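Alpha-1,3-glucanase (PDB 7C7D) probably cleaves internal alpha-1,3-glucosidic linkages of alpha-1,3-glucan, as a thermostable glycoside hydrolase of family GH87. Local coordinates at residues 502-507 and 515-520; 124-129 and 188-193; 207-212 and 232-237. All coordinates share one frame; numbering follows the deposited sequence.

Contact 1: residues 502-507 and 515-520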
loop_
_atom_site.group_PDB
_atom_site.type_symbol
_atom_site.label_atom_id
_atom_site.label_comp_id
_atom_site.label_asym_id
_atom_site.label_seq_id
_atom_site.Cartn_x
_atom_site.Cartn_y
_atom_site.Cartn_z
ATOM N N PHE A 502 -12.491 -14.906 -6.286
ATOM C CA PHE A 502 -11.748 -14.868 -7.542
ATOM C C PHE A 502 -12.641 -14.299 -8.635
ATOM O O PHE A 502 -13.790 -14.730 -8.782
ATOM C CB PHE A 502 -11.308 -16.275 -7.959
ATOM C CG PHE A 502 -10.372 -16.944 -6.989
ATOM C CD1 PHE A 502 -9.022 -16.629 -6.973
ATOM C CD2 PHE A 502 -10.841 -17.907 -6.103
ATOM C CE1 PHE A 502 -8.159 -17.245 -6.089
ATOM C CE2 PHE A 502 -9.978 -18.533 -5.213
ATOM C CZ PHE A 502 -8.634 -18.192 -5.204
ATOM N N GLU A 503 -12.113 -13.351 -9.412
ATOM C CA GLU A 503 -12.847 -12.758 -10.519
ATOM C C GLU A 503 -12.036 -12.885 -11.799
ATOM O O GLU A 503 -10.835 -12.596 -11.813
ATOM C CB GLU A 503 -13.136 -11.280 -10.245
ATOM C CG GLU A 503 -13.809 -10.579 -11.414
ATOM C CD GLU A 503 -13.924 -9.079 -11.249
ATOM O OE1 GLU A 503 -13.309 -8.503 -10.323
ATOM O OE2 GLU A 503 -14.636 -8.469 -12.075
ATOM N N PHE A 504 -12.692 -13.330 -12.864
ATOM C CA PHE A 504 -12.088 -13.424 -14.186
ATOM C C PHE A 504 -12.949 -12.591 -15.117
ATOM O O PHE A 504 -14.148 -12.843 -15.251
ATOM C CB PHE A 504 -11.993 -14.891 -14.611
ATOM C CG PHE A 504 -11.306 -15.732 -13.582
ATOM C CD1 PHE A 504 -9.950 -15.599 -13.369
ATOM C CD2 PHE A 504 -12.025 -16.573 -12.753
ATOM C CE1 PHE A 504 -9.308 -16.331 -12.388
ATOM C CE2 PHE A 504 -11.394 -17.305 -11.768
ATOM C CZ PHE A 504 -10.028 -17.192 -11.591
ATOM N N VAL A 505 -12.361 -11.554 -15.704
ATOM C CA VAL A 505 -13.156 -10.537 -16.373
ATOM C C VAL A 505 -12.352 -9.984 -17.537
ATOM O O VAL A 505 -11.120 -10.002 -17.530
ATOM C CB VAL A 505 -13.576 -9.437 -15.363
ATOM C CG1 VAL A 505 -12.362 -8.676 -14.840
ATOM C CG2 VAL A 505 -14.601 -8.483 -15.962
ATOM N N SER A 506 -13.058 -9.495 -18.549
ATOM C CA SER A 506 -12.466 -8.653 -19.580
ATOM C C SER A 506 -13.115 -7.291 -19.359
ATOM O O SER A 506 -14.205 -7.011 -19.861
ATOM C CB SER A 506 -12.728 -9.230 -20.956
ATOM O OG SER A 506 -11.926 -8.597 -21.936
ATOM N N GLY A 507 -12.442 -6.456 -18.569
ATOM C CA GLY A 507 -13.086 -5.341 -17.893
ATOM C C GLY A 507 -13.538 -4.202 -18.786
ATOM O O GLY A 507 -14.312 -3.355 -18.323
ATOM N N LYS A 515 -7.463 -16.971 -20.031
ATOM C CA LYS A 515 -7.077 -18.353 -20.280
ATOM C C LYS A 515 -5.691 -18.551 -19.692
ATOM O O LYS A 515 -5.042 -17.596 -19.259
ATOM C CB LYS A 515 -7.076 -18.648 -21.783
ATOM C CG LYS A 515 -6.296 -17.619 -22.594
ATOM C CD LYS A 515 -6.158 -18.033 -24.051
ATOM C CE LYS A 515 -5.352 -17.002 -24.832
ATOM N NZ LYS A 515 -4.916 -17.520 -26.157
ATOM N N ASN A 516 -5.239 -19.808 -19.675
ATOM C CA ASN A 516 -3.929 -20.160 -19.122
ATOM C C ASN A 516 -3.849 -19.867 -17.631
ATOM O O ASN A 516 -2.762 -19.648 -17.088
ATOM C CB ASN A 516 -2.764 -19.493 -19.862
ATOM C CG ASN A 516 -2.865 -19.646 -21.363
ATOM O OD1 ASN A 516 -3.080 -20.746 -21.869
ATOM N ND2 ASN A 516 -2.701 -18.543 -22.086
ATOM N N VAL A 517 -4.996 -19.879 -16.957
ATOM C CA VAL A 517 -5.080 -19.582 -15.534
ATOM C C VAL A 517 -5.275 -20.880 -14.768
ATOM O O VAL A 517 -6.155 -21.682 -15.103
ATOM C CB VAL A 517 -6.243 -18.621 -15.239
ATOM C CG1 VAL A 517 -6.463 -18.469 -13.723
ATOM C CG2 VAL A 517 -5.995 -17.277 -15.890
ATOM N N THR A 518 -4.459 -21.082 -13.739
ATOM C CA THR A 518 -4.626 -22.179 -12.795
ATOM C C THR A 518 -4.724 -21.604 -11.395
ATOM O O THR A 518 -3.867 -20.814 -10.987
ATOM C CB THR A 518 -3.432 -23.134 -12.855
ATOM O OG1 THR A 518 -3.301 -23.639 -14.186
ATOM C CG2 THR A 518 -3.628 -24.299 -11.884
ATOM N N VAL A 519 -5.776 -21.977 -10.675
ATOM C CA VAL A 519 -5.895 -21.690 -9.253
ATOM C C VAL A 519 -5.700 -23.012 -8.529
ATOM O O VAL A 519 -6.491 -23.947 -8.717
ATOM C CB VAL A 519 -7.260 -21.070 -8.917
ATOM C CG1 VAL A 519 -7.407 -20.887 -7.405
ATOM C CG2 VAL A 519 -7.434 -19.751 -9.650
ATOM N N ASP A 520 -4.634 -23.112 -7.737
ATOM C CA ASP A 520 -4.291 -24.363 -7.069
ATOM C C ASP A 520 -3.971 -24.072 -5.612
ATOM O O ASP A 520 -2.894 -23.553 -5.297
ATOM C CB ASP A 520 -3.114 -25.059 -7.759
ATOM C CG ASP A 520 -2.832 -26.441 -7.198
ATOM O OD1 ASP A 520 -3.249 -26.756 -6.066
ATOM O OD2 ASP A 520 -2.173 -27.230 -7.907
#

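Contact 2: residues 124-129 and 188-193. With CA (calcium ion), chain C.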
loop_
_atom_site.group_PDB
_atom_site.type_symbol
_atom_site.label_atom_id
_atom_site.label_comp_id
_atom_site.label_asym_id
_atom_site.label_seq_id
_atom_site.Cartn_x
_atom_site.Cartn_y
_atom_site.Cartn_z
ATOM N N GLY A 124 -5.512 19.723 15.878
ATOM C CA GLY A 124 -5.304 19.820 17.306
ATOM C C GLY A 124 -4.274 18.819 17.766
ATOM O O GLY A 124 -3.321 18.510 17.040
ATOM N N THR A 125 -4.447 18.310 18.977
ATOM C CA THR A 125 -3.520 17.338 19.521
ATOM C C THR A 125 -4.311 16.230 20.187
ATOM O O THR A 125 -5.506 16.359 20.453
ATOM C CB THR A 125 -2.552 17.963 20.531
ATOM O OG1 THR A 125 -3.304 18.623 21.554
ATOM C CG2 THR A 125 -1.631 18.964 19.850
ATOM N N LEU A 126 -3.616 15.130 20.446
ATOM C CA LEU A 126 -4.179 13.972 21.120
ATOM C C LEU A 126 -3.218 13.614 22.242
ATOM O O LEU A 126 -2.041 13.342 21.985
ATOM C CB LEU A 126 -4.312 12.822 20.119
ATOM C CG LEU A 126 -5.093 11.569 20.508
ATOM C CD1 LEU A 126 -6.519 11.873 20.932
ATOM C CD2 LEU A 126 -5.092 10.604 19.335
ATOM N N ASP A 127 -3.700 13.657 23.481
ATOM C CA ASP A 127 -2.833 13.397 24.620
ATOM C C ASP A 127 -2.551 11.905 24.744
ATOM O O ASP A 127 -3.355 11.063 24.336
ATOM C CB ASP A 127 -3.463 13.913 25.916
ATOM C CG ASP A 127 -3.296 15.415 26.092
ATOM O OD1 ASP A 127 -2.626 16.047 25.249
ATOM O OD2 ASP A 127 -3.819 15.961 27.087
ATOM N N VAL A 128 -1.387 11.584 25.306
ATOM C CA VAL A 128 -0.940 10.210 25.497
ATOM C C VAL A 128 -0.661 9.994 26.977
ATOM O O VAL A 128 0.073 10.772 27.597
ATOM C CB VAL A 128 0.305 9.892 24.647
ATOM C CG1 VAL A 128 0.672 8.421 24.768
ATOM C CG2 VAL A 128 0.068 10.262 23.184
ATOM N N TYR A 129 -1.254 8.943 27.536
ATOM C CA TYR A 129 -1.010 8.523 28.906
ATOM C C TYR A 129 -0.413 7.127 28.865
ATOM O O TYR A 129 -0.773 6.311 28.009
ATOM C CB TYR A 129 -2.317 8.471 29.710
ATOM C CG TYR A 129 -2.938 9.819 30.010
ATOM C CD1 TYR A 129 -3.513 10.583 29.004
ATOM C CD2 TYR A 129 -2.964 10.319 31.308
ATOM C CE1 TYR A 129 -4.087 11.810 29.278
ATOM C CE2 TYR A 129 -3.534 11.547 31.591
ATOM C CZ TYR A 129 -4.093 12.288 30.573
ATOM O OH TYR A 129 -4.662 13.509 30.851
ATOM N N VAL A 188 -11.470 13.385 17.561
ATOM C CA VAL A 188 -10.539 12.530 16.834
ATOM C C VAL A 188 -11.171 11.160 16.657
ATOM O O VAL A 188 -11.607 10.541 17.632
ATOM C CB VAL A 188 -9.185 12.403 17.557
ATOM C CG1 VAL A 188 -8.205 11.598 16.698
ATOM C CG2 VAL A 188 -8.616 13.779 17.895
ATOM N N THR A 189 -11.207 10.678 15.420
ATOM C CA THR A 189 -11.644 9.320 15.135
ATOM C C THR A 189 -10.392 8.464 15.012
ATOM O O THR A 189 -9.606 8.634 14.077
ATOM C CB THR A 189 -12.503 9.290 13.876
ATOM O OG1 THR A 189 -13.679 10.077 14.117
ATOM C CG2 THR A 189 -12.920 7.863 13.539
ATOM N N VAL A 190 -10.184 7.578 15.983
ATOM C CA VAL A 190 -8.979 6.757 16.055
ATOM C C VAL A 190 -9.257 5.407 15.411
ATOM O O VAL A 190 -10.206 4.712 15.789
ATOM C CB VAL A 190 -8.510 6.596 17.511
ATOM C CG1 VAL A 190 -7.229 5.776 17.567
ATOM C CG2 VAL A 190 -8.293 7.970 18.156
ATOM N N ASP A 191 -8.418 5.027 14.450
ATOM C CA ASP A 191 -8.631 3.797 13.689
ATOM C C ASP A 191 -7.856 2.614 14.270
ATOM O O ASP A 191 -8.433 1.554 14.553
ATOM C CB ASP A 191 -8.209 4.055 12.241
ATOM C CG ASP A 191 -8.379 2.846 11.352
ATOM O OD1 ASP A 191 -9.023 1.853 11.781
ATOM O OD2 ASP A 191 -7.871 2.897 10.206
ATOM N N VAL A 192 -6.543 2.778 14.423
ATOM C CA VAL A 192 -5.638 1.686 14.767
ATOM C C VAL A 192 -4.356 2.337 15.268
ATOM O O VAL A 192 -3.996 3.436 14.839
ATOM C CB VAL A 192 -5.404 0.754 13.545
ATOM C CG1 VAL A 192 -4.935 1.528 12.309
ATOM C CG2 VAL A 192 -4.432 -0.384 13.889
ATOM N N ALA A 193 -3.682 1.672 16.200
ATOM C CA ALA A 193 -2.412 2.144 16.732
ATOM C C ALA A 193 -1.353 1.065 16.559
ATOM O O ALA A 193 -1.623 -0.122 16.775
ATOM C CB ALA A 193 -2.539 2.515 18.214
HETATM CA CA CA C . -9.939 0.159 12.984
#

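Contact 3: residues 207-212 and 232-237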
loop_
_atom_site.group_PDB
_atom_site.type_symbol
_atom_site.label_atom_id
_atom_site.label_comp_id
_atom_site.label_asym_id
_atom_site.label_seq_id
_atom_site.Cartn_x
_atom_site.Cartn_y
_atom_site.Cartn_z
ATOM N N GLY A 207 34.507 7.408 8.344
ATOM C CA GLY A 207 34.800 7.814 6.988
ATOM C C GLY A 207 33.655 8.460 6.239
ATOM O O GLY A 207 33.850 8.883 5.091
ATOM N N SER A 208 32.473 8.555 6.839
ATOM C CA SER A 208 31.353 9.166 6.146
ATOM C C SER A 208 31.463 10.690 6.176
ATOM O O SER A 208 32.150 11.278 7.018
ATOM C CB SER A 208 30.025 8.715 6.758
ATOM O OG SER A 208 29.962 9.035 8.133
ATOM N N VAL A 209 30.784 11.324 5.224
ATOM C CA VAL A 209 30.754 12.777 5.093
ATOM C C VAL A 209 29.411 13.254 5.625
ATOM O O VAL A 209 28.363 12.890 5.083
ATOM C CB VAL A 209 30.928 13.202 3.626
ATOM C CG1 VAL A 209 30.782 14.715 3.486
ATOM C CG2 VAL A 209 32.265 12.727 3.087
ATOM N N SER A 210 29.430 14.069 6.673
ATOM C CA SER A 210 28.190 14.550 7.269
ATOM C C SER A 210 27.630 15.730 6.482
ATOM O O SER A 210 28.371 16.635 6.084
ATOM C CB SER A 210 28.433 14.975 8.716
ATOM O OG SER A 210 27.275 15.586 9.259
ATOM N N VAL A 211 26.307 15.722 6.275
ATOM C CA VAL A 211 25.656 16.844 5.602
ATOM C C VAL A 211 25.804 18.131 6.402
ATOM O O VAL A 211 25.838 19.223 5.826
ATOM C CB VAL A 211 24.176 16.543 5.280
ATOM C CG1 VAL A 211 24.062 15.405 4.295
ATOM C CG2 VAL A 211 23.393 16.239 6.546
ATOM N N THR A 212 25.877 18.038 7.734
ATOM C CA THR A 212 26.024 19.251 8.532
ATOM C C THR A 212 27.400 19.876 8.354
ATOM O O THR A 212 27.547 21.095 8.490
ATOM C CB THR A 212 25.714 18.982 10.007
ATOM O OG1 THR A 212 26.545 17.923 10.495
ATOM C CG2 THR A 212 24.250 18.601 10.176
ATOM N N ILE A 232 27.018 14.645 -1.344
ATOM C CA ILE A 232 26.992 13.555 -2.317
ATOM C C ILE A 232 28.202 13.631 -3.238
ATOM O O ILE A 232 28.864 12.620 -3.507
ATOM C CB ILE A 232 25.663 13.569 -3.093
ATOM C CG1 ILE A 232 24.515 13.163 -2.167
ATOM C CG2 ILE A 232 25.732 12.656 -4.315
ATOM C CD1 ILE A 232 23.141 13.418 -2.756
ATOM N N ALA A 233 28.521 14.835 -3.722
ATOM C CA ALA A 233 29.681 14.999 -4.590
ATOM C C ALA A 233 30.979 14.663 -3.866
ATOM O O ALA A 233 31.911 14.130 -4.478
ATOM C CB ALA A 233 29.723 16.424 -5.149
ATOM N N ALA A 234 31.055 14.949 -2.565
ATOM C CA ALA A 234 32.270 14.710 -1.795
ATOM C C ALA A 234 32.391 13.278 -1.290
ATOM O O ALA A 234 33.464 12.898 -0.807
ATOM C CB ALA A 234 32.338 15.672 -0.608
ATOM N N ALA A 235 31.331 12.480 -1.386
ATOM C CA ALA A 235 31.316 11.125 -0.846
ATOM C C ALA A 235 31.078 10.077 -1.926
ATOM O O ALA A 235 30.507 9.020 -1.655
ATOM C CB ALA A 235 30.292 10.993 0.280
ATOM N N GLN A 236 31.522 10.350 -3.152
ATOM C CA GLN A 236 31.363 9.390 -4.236
ATOM C C GLN A 236 32.121 8.107 -3.918
ATOM O O GLN A 236 33.296 8.142 -3.538
ATOM C CB GLN A 236 31.868 9.998 -5.541
ATOM C CG GLN A 236 30.915 11.021 -6.140
ATOM C CD GLN A 236 29.582 10.409 -6.523
ATOM O OE1 GLN A 236 29.466 9.758 -7.562
ATOM N NE2 GLN A 236 28.569 10.605 -5.682
ATOM N N GLY A 237 31.440 6.974 -4.071
ATOM C CA GLY A 237 31.967 5.700 -3.634
ATOM C C GLY A 237 31.888 5.469 -2.145
ATOM O O GLY A 237 32.378 4.438 -1.665
#

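Contact 1: residues 502-507 and 515-520
Two phenylalanines, Phe502 and Phe504, face two valines, Val517 and Val519, and the contact between them is wholly apolar. No hydrogen bond crosses it. A CH-pi contact joins Val519 to Phe502. Methyl CG1 of Val519 sits over one face of the Phe502 ring, 4.1 Å from the centroid and 29° off the ring normal. It is shifted toward the outer end of the ring, where Phe502 CZ is 3.7 Å from Val519 CG1. The two side chains approach from opposite directions.

The remaining contacts are of the plain methyl-to-ring kind, and both fall on Phe504. Val517 CG1 comes obliquely to Phe504 CE1 at 3.8 Å. The second methyl of Val519, CG2, lies at the edge of the Phe504 ring, near its plane, with Phe504 CZ 4.1 Å away. Val519 thus uses one methyl on each phenylalanine. In Phe504 the ring lies beside the backbone N and CG is anti to the carbonyl carbon (chi1 -53°), and Phe502 has the same setting. Both rings therefore leave the strand in a similar way and reach across toward the valines.

The strand axes run nearly antiparallel (174°) and come no closer than 10.9 Å, so side chains alone bridge the gap. This is the buried interior of a parallel beta-helix, where side chains from two of its faces meet across the interior. Strand 502-505 lies between strands 474-477 and 530-534. Strand 517-527 lies between 486-495 and 538-550, whose Phe542 and Val545 also touch Val519.

Contact 2: residues 124-129 and 188-193
Leu126 is brought to Val188 and Val190 by an extended first torsion. Its CG is anti to the backbone N (chi1 -170°), which carries the two methyls out from strand 123-130 toward strand 188-196. The two methyls of Leu126 face the two methyls of Val188, one to one. Leu126 CD1 meets Val188 CG2 at 4.2 Å, and Leu126 CD2 meets Val188 CG1, also at 4.2 Å. The two side chains meet at a slant. Leu126 CD2 also comes near Val190, with Val190 CG2 at 4.3 Å. These are rather long apolar contacts, and no hydrogen bond joins the segments. All three residues are buried.

The next residue, Asp191, serves a different purpose. It takes no part in the apolar contact and binds the calcium ion instead. Its side chain is also extended (chi1 180°), and OD1 binds the calcium at 2.3 Å. The carbonyl O of the same residue binds it at 2.6 Å, so Asp191 chelates the metal with two atoms. Its psi of -55° departs from the usual strand value, which is consistent with carbonyl and carboxylate turning to the same ion. Glu63, Glu65, Ser88 and Gln91 also bind the metal.

The arrangement is the inside of a beta-sandwich. Strand 123-130 belongs to a five-stranded antiparallel sheet, between strands 178-183 and 133-142. Strand 188-196 belongs to the facing antiparallel sheet, and pairs there with 59-63, 92-95 and 109-117. Leu181 touches Leu126 from the first sheet. Tyr116 and Val114 of strand 109-117 touch Val188 and Val190.

Contact 3: residues 207-212 and 232-237
Val209 meets Ala234 and Ala235 at the end of helix 225-234. One turn back, the flat carbonyl group of Ile232 receives donors from both faces. The backbone N of Ala235 approaches Ile232 O from one face, at 3.3 Å. The side-chain amide of Gln236 comes from the opposite face, with NE2 bonded to Ile232 O at 3.0 Å. That second bond is nearly straight at the hydrogen (165°). Its donor stands well above the carbonyl plane, 49° out of it, while the oxygen lies close to the plane of the Gln236 amide. Gln236 folds back through its first two torsions to reach the oxygen. Its NE2 also bonds to Gln257 O, which ties this residue just after the helix to the loop before strand 259-263.

The contact across the segments is apolar and small. Val209 CG2 rests on Ala235 CB at 3.8 Å, and the backbone atom Ala234 O is 4.1 Å from the same Val209 CG2. The other methyl reaches the more exposed alanine, with Val209 CG1 4.5 Å from Ala234 CB. The short alanines probably let the valine lie close to the chain where it leaves the helix.

Within segment 207-212, Ser210 OG and Thr212 OG1 share a hydrogen bond of 2.7 Å. Val239 and Trp241 form backbone hydrogen bonds with Val209.

Strand 209-210, helix 225-234 and strand 238-242 form a beta-alpha-beta unit with parallel strands. It opens the parallel beta-helix, and its helix probably covers that end, as the N-terminal helix does in pectate lyase-like proteins.

All three contacts are apolar across their segments, but they differ in depth and place. Contacts 1 and 2 are buried, one inside the parallel beta-helix and the other between the sheets of the beta-sandwich. Contact 3 is only partly buried, at the first strand of the same beta-helix as contact 1, and the centres of the two are about 51 Å apart. Aromatic rings fill contact 1. Contact 2 is purely aliphatic and shares its strand with the calcium ligand Asp191. Contact 3 sets one valine against two alanines. Strands 188-196 and 209-210 follow each other, so the chain passes from the sandwich into the beta-helix between contacts 2 and 3.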